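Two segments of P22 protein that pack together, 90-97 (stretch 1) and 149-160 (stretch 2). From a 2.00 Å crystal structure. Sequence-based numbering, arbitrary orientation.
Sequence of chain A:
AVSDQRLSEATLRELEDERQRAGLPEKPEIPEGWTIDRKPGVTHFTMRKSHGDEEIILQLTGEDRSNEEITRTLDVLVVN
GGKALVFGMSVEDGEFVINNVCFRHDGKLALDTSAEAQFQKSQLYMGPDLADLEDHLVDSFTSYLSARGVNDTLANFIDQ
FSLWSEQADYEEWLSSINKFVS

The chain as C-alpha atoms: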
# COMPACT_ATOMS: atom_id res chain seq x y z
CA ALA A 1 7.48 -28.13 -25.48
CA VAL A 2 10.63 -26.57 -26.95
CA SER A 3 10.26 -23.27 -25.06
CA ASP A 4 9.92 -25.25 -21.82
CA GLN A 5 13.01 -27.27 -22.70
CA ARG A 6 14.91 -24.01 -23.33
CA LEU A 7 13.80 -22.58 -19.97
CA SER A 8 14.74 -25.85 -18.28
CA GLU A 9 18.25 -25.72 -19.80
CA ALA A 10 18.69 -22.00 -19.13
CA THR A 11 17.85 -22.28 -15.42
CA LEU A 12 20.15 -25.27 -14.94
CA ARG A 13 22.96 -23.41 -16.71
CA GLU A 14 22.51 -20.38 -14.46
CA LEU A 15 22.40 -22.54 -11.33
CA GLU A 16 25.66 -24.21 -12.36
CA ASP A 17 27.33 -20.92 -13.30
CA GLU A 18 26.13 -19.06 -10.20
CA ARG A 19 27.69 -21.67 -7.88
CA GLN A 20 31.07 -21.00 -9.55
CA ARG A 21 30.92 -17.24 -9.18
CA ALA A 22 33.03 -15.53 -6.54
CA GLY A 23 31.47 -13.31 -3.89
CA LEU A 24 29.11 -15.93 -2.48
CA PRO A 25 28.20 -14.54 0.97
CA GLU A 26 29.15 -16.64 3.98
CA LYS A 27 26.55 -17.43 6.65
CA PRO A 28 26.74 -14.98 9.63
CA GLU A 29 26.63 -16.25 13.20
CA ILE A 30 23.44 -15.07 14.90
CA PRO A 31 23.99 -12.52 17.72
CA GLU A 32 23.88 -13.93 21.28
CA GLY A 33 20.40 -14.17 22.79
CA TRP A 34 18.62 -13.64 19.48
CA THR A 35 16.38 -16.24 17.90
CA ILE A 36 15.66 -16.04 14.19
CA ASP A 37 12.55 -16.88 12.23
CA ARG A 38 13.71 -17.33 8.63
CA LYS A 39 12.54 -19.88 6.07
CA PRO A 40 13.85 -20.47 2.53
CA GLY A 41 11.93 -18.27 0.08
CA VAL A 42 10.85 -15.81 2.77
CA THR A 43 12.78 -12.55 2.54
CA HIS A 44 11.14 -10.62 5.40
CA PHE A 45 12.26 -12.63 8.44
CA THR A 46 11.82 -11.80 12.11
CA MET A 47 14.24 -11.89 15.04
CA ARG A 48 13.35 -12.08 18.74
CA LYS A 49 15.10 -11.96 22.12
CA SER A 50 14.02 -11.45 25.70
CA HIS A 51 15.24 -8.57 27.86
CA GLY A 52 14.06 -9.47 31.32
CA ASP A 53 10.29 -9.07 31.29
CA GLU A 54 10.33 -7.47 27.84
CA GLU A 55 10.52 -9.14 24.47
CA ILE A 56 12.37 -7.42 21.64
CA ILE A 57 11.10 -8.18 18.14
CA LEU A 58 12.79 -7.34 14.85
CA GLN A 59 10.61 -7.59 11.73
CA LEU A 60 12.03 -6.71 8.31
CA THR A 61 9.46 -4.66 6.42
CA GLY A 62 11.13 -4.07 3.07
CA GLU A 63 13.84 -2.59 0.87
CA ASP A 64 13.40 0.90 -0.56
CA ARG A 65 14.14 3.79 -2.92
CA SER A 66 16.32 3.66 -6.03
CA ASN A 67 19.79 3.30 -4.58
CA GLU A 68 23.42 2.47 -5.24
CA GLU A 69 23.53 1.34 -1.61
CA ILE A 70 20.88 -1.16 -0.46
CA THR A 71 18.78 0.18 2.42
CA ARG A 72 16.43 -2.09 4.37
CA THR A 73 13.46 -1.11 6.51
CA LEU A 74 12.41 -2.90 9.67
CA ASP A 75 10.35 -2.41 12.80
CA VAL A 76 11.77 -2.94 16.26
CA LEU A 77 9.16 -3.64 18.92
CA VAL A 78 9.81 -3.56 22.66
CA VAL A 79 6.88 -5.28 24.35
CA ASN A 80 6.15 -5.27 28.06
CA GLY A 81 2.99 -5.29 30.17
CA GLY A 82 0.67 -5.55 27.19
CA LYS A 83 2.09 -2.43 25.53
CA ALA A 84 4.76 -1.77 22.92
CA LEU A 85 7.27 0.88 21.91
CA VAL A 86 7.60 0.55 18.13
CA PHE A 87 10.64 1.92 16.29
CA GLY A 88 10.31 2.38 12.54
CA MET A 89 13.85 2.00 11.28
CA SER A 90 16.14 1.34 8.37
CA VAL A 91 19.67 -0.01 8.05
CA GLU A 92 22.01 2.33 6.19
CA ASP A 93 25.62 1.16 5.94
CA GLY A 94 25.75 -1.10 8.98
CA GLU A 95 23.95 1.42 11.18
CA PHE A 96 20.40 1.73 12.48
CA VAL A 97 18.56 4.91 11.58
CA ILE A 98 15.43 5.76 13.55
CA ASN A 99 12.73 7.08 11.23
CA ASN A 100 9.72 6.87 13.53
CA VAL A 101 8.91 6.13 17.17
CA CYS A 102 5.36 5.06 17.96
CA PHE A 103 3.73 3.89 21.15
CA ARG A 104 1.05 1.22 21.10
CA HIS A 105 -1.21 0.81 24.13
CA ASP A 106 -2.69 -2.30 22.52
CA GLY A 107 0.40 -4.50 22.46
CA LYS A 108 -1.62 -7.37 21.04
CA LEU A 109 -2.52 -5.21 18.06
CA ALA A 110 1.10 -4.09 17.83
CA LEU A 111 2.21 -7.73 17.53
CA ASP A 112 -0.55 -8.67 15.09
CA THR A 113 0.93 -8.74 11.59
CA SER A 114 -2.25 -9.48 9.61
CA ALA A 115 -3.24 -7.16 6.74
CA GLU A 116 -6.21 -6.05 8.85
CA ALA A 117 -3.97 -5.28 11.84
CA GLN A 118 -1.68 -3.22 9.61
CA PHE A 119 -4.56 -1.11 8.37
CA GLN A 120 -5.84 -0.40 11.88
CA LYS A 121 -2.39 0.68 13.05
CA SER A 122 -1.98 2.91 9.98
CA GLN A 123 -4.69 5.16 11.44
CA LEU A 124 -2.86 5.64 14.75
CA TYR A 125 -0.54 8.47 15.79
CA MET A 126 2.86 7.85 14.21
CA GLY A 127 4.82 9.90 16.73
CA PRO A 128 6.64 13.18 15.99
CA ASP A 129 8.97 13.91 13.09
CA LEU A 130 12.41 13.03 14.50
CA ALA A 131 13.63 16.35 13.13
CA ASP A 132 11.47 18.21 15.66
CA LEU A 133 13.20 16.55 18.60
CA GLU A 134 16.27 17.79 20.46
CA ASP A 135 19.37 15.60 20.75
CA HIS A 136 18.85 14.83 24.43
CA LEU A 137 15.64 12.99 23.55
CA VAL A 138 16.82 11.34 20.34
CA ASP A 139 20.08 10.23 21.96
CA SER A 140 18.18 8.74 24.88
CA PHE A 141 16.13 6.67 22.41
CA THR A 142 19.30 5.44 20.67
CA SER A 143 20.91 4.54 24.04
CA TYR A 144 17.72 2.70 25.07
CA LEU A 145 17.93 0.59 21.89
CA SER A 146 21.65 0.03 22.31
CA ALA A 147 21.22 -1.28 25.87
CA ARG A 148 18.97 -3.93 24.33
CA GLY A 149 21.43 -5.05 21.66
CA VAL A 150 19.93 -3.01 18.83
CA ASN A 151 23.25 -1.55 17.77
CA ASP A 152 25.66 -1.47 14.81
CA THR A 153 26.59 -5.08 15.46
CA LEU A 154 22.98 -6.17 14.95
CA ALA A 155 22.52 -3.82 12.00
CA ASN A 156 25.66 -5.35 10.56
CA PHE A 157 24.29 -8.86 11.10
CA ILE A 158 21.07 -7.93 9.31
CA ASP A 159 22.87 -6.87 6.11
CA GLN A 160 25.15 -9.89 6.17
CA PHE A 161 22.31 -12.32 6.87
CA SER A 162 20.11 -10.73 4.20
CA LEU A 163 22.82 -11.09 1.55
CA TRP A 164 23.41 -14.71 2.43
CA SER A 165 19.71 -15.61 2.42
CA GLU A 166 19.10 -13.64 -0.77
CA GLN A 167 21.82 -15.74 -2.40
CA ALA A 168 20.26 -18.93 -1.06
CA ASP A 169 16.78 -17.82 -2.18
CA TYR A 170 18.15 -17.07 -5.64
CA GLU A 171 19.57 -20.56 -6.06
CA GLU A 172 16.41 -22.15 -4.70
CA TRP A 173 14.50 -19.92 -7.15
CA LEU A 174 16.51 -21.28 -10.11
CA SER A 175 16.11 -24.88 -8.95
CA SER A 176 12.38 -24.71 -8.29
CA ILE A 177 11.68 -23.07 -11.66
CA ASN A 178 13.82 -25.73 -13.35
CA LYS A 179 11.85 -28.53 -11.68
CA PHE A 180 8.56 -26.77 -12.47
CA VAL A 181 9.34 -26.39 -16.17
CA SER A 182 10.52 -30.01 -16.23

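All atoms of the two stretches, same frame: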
# COMPACT_ATOMS: atom_id res chain seq x y z
N SER A 90 15.53 1.81 9.59
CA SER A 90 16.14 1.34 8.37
C SER A 90 17.64 1.18 8.60
O SER A 90 18.22 1.89 9.43
CB SER A 90 15.84 2.30 7.22
OG SER A 90 16.13 3.64 7.58
N VAL A 91 18.24 0.23 7.91
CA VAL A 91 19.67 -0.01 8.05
C VAL A 91 20.39 0.65 6.88
O VAL A 91 20.16 0.30 5.73
CB VAL A 91 20.00 -1.52 8.06
CG1 VAL A 91 21.51 -1.73 8.02
CG2 VAL A 91 19.42 -2.17 9.30
N GLU A 92 21.24 1.61 7.20
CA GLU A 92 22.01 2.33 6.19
C GLU A 92 23.48 2.21 6.55
O GLU A 92 23.94 2.80 7.53
CB GLU A 92 21.56 3.80 6.14
CG GLU A 92 20.16 3.97 5.59
CD GLU A 92 19.62 5.38 5.76
OE1 GLU A 92 20.22 6.33 5.21
OE2 GLU A 92 18.58 5.54 6.44
N ASP A 93 24.19 1.42 5.76
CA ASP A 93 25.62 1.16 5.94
C ASP A 93 25.96 0.66 7.34
O ASP A 93 26.66 1.33 8.10
CB ASP A 93 26.44 2.42 5.64
CG ASP A 93 27.91 2.11 5.42
OD1 ASP A 93 28.24 1.46 4.40
OD2 ASP A 93 28.75 2.51 6.27
N GLY A 94 25.46 -0.52 7.68
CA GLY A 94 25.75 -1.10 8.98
C GLY A 94 25.24 -0.38 10.21
O GLY A 94 25.53 -0.81 11.33
N GLU A 95 24.48 0.69 10.04
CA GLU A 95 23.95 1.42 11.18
C GLU A 95 22.44 1.53 11.16
O GLU A 95 21.82 1.56 10.10
CB GLU A 95 24.53 2.83 11.25
CG GLU A 95 26.03 2.91 11.36
CD GLU A 95 26.49 4.29 11.81
OE1 GLU A 95 26.06 5.29 11.20
OE2 GLU A 95 27.29 4.36 12.78
N PHE A 96 21.84 1.59 12.35
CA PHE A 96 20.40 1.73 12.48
C PHE A 96 20.03 3.21 12.45
O PHE A 96 20.66 4.02 13.11
CB PHE A 96 19.91 1.14 13.81
CG PHE A 96 19.71 -0.35 13.79
CD1 PHE A 96 18.74 -0.92 12.97
CD2 PHE A 96 20.48 -1.17 14.60
CE1 PHE A 96 18.54 -2.29 12.95
CE2 PHE A 96 20.29 -2.56 14.58
CZ PHE A 96 19.32 -3.11 13.76
N VAL A 97 19.02 3.54 11.66
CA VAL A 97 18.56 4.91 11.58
C VAL A 97 17.11 4.90 12.05
O VAL A 97 16.29 4.15 11.53
CB VAL A 97 18.61 5.45 10.14
CG1 VAL A 97 18.08 6.86 10.10
CG2 VAL A 97 20.05 5.40 9.63
N GLY A 149 20.79 -4.34 22.76
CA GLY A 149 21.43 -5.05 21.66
C GLY A 149 21.13 -4.54 20.26
O GLY A 149 21.70 -5.04 19.29
N VAL A 150 20.25 -3.56 20.14
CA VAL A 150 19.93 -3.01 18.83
C VAL A 150 20.97 -1.94 18.55
O VAL A 150 20.77 -0.75 18.80
CB VAL A 150 18.52 -2.39 18.80
CG1 VAL A 150 18.17 -1.98 17.39
CG2 VAL A 150 17.51 -3.41 19.33
N ASN A 151 22.11 -2.40 18.05
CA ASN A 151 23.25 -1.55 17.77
C ASN A 151 23.83 -1.84 16.38
O ASN A 151 23.21 -2.54 15.58
CB ASN A 151 24.31 -1.80 18.85
CG ASN A 151 24.48 -3.28 19.16
OD1 ASN A 151 24.84 -3.66 20.28
ND2 ASN A 151 24.24 -4.12 18.17
N ASP A 152 25.01 -1.29 16.11
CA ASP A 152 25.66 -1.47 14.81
C ASP A 152 26.01 -2.92 14.54
O ASP A 152 26.04 -3.35 13.38
CB ASP A 152 26.93 -0.62 14.72
CG ASP A 152 26.64 0.86 14.73
OD1 ASP A 152 25.66 1.28 14.09
OD2 ASP A 152 27.41 1.61 15.36
N THR A 153 26.26 -3.67 15.60
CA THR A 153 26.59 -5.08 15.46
C THR A 153 25.39 -5.81 14.88
O THR A 153 25.53 -6.61 13.96
CB THR A 153 26.93 -5.71 16.81
OG1 THR A 153 27.96 -4.94 17.44
CG2 THR A 153 27.41 -7.14 16.62
N LEU A 154 24.21 -5.53 15.42
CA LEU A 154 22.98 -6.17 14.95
C LEU A 154 22.64 -5.68 13.55
O LEU A 154 22.23 -6.46 12.70
CB LEU A 154 21.83 -5.84 15.89
CG LEU A 154 20.49 -6.48 15.51
CD1 LEU A 154 20.60 -8.00 15.63
CD2 LEU A 154 19.38 -5.93 16.41
N ALA A 155 22.81 -4.39 13.31
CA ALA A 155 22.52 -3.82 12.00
C ALA A 155 23.43 -4.49 10.99
O ALA A 155 23.02 -4.80 9.87
CB ALA A 155 22.77 -2.32 12.02
N ASN A 156 24.67 -4.71 11.40
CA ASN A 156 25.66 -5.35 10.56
C ASN A 156 25.26 -6.79 10.27
O ASN A 156 25.44 -7.27 9.15
CB ASN A 156 27.02 -5.29 11.26
CG ASN A 156 28.17 -5.47 10.31
OD1 ASN A 156 28.53 -6.58 9.94
ND2 ASN A 156 28.75 -4.35 9.88
N PHE A 157 24.73 -7.48 11.28
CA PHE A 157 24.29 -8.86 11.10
C PHE A 157 23.12 -8.94 10.13
O PHE A 157 23.01 -9.88 9.35
CB PHE A 157 23.85 -9.48 12.42
CG PHE A 157 23.14 -10.80 12.24
CD1 PHE A 157 23.85 -11.97 12.02
CD2 PHE A 157 21.75 -10.85 12.23
CE1 PHE A 157 23.19 -13.17 11.80
CE2 PHE A 157 21.09 -12.05 12.00
CZ PHE A 157 21.81 -13.21 11.79
N ILE A 158 22.22 -7.96 10.19
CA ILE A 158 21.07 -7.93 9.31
C ILE A 158 21.44 -7.84 7.83
O ILE A 158 20.84 -8.52 7.00
CB ILE A 158 20.12 -6.77 9.70
CG1 ILE A 158 19.40 -7.12 11.00
CG2 ILE A 158 19.12 -6.49 8.58
CD1 ILE A 158 18.53 -6.03 11.53
N ASP A 159 22.43 -7.01 7.50
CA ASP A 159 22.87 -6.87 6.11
C ASP A 159 23.52 -8.16 5.66
O ASP A 159 23.19 -8.71 4.61
CB ASP A 159 23.89 -5.74 5.95
CG ASP A 159 23.26 -4.36 5.98
OD1 ASP A 159 22.18 -4.18 5.39
OD2 ASP A 159 23.87 -3.45 6.59
N GLN A 160 24.45 -8.65 6.47
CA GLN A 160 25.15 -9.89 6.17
C GLN A 160 24.19 -11.07 6.03
O GLN A 160 24.29 -11.84 5.07
CB GLN A 160 26.18 -10.19 7.26
CG GLN A 160 27.53 -9.54 7.04
CD GLN A 160 28.48 -9.74 8.21
OE1 GLN A 160 28.59 -10.84 8.76
NE2 GLN A 160 29.18 -8.68 8.59
O HOH W 1 23.27 1.09 15.05

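A helix can pack against a β-hairpin without a direct hydrogen bond between them, with an aromatic side chain seated at the centre of the contact; this pair of stretches in P22 protein is an example. The helix 152-160 crosses strand 95-97 at about 100°, and 481 Å² is buried in all. Phe-96 contributes most. Its CA-to-CB bond points sideways, but with chi1 at -83° (m) the ring reaches in between two methyls: Ala-155 CB lies 3.8 Å from the ring centroid over one face, and Val-150 CG1 lies 3.9 Å from it over the opposite face, both as CH-pi contacts. Ile-158, with chi1 m and chi2 t, brings CD1 to 3.8 Å from Phe-96 CZ at the ring edge.

Val-91, chi1 t, points toward the helix, its CG1 4.2 Å from Ala-155 CB. The small alanine side chain thus meets both strands, and Gly-94 O lies 3.2 Å from Ala-155 CB. Gly-94 sits in the type I' turn with positive phi, which favours glycine; an ideal CB here would lie 3.5 Å from Asn-156 ND2.

Polar linkage is left to water 1, which accepts from Phe-96 N (3.1 Å) and donates to Asp-152 OD1 (2.6 Å). Nearby, Glu-95 OE2 lies 3.7 Å from Asp-152 OD1, a proximity of like charges at the exposed margin.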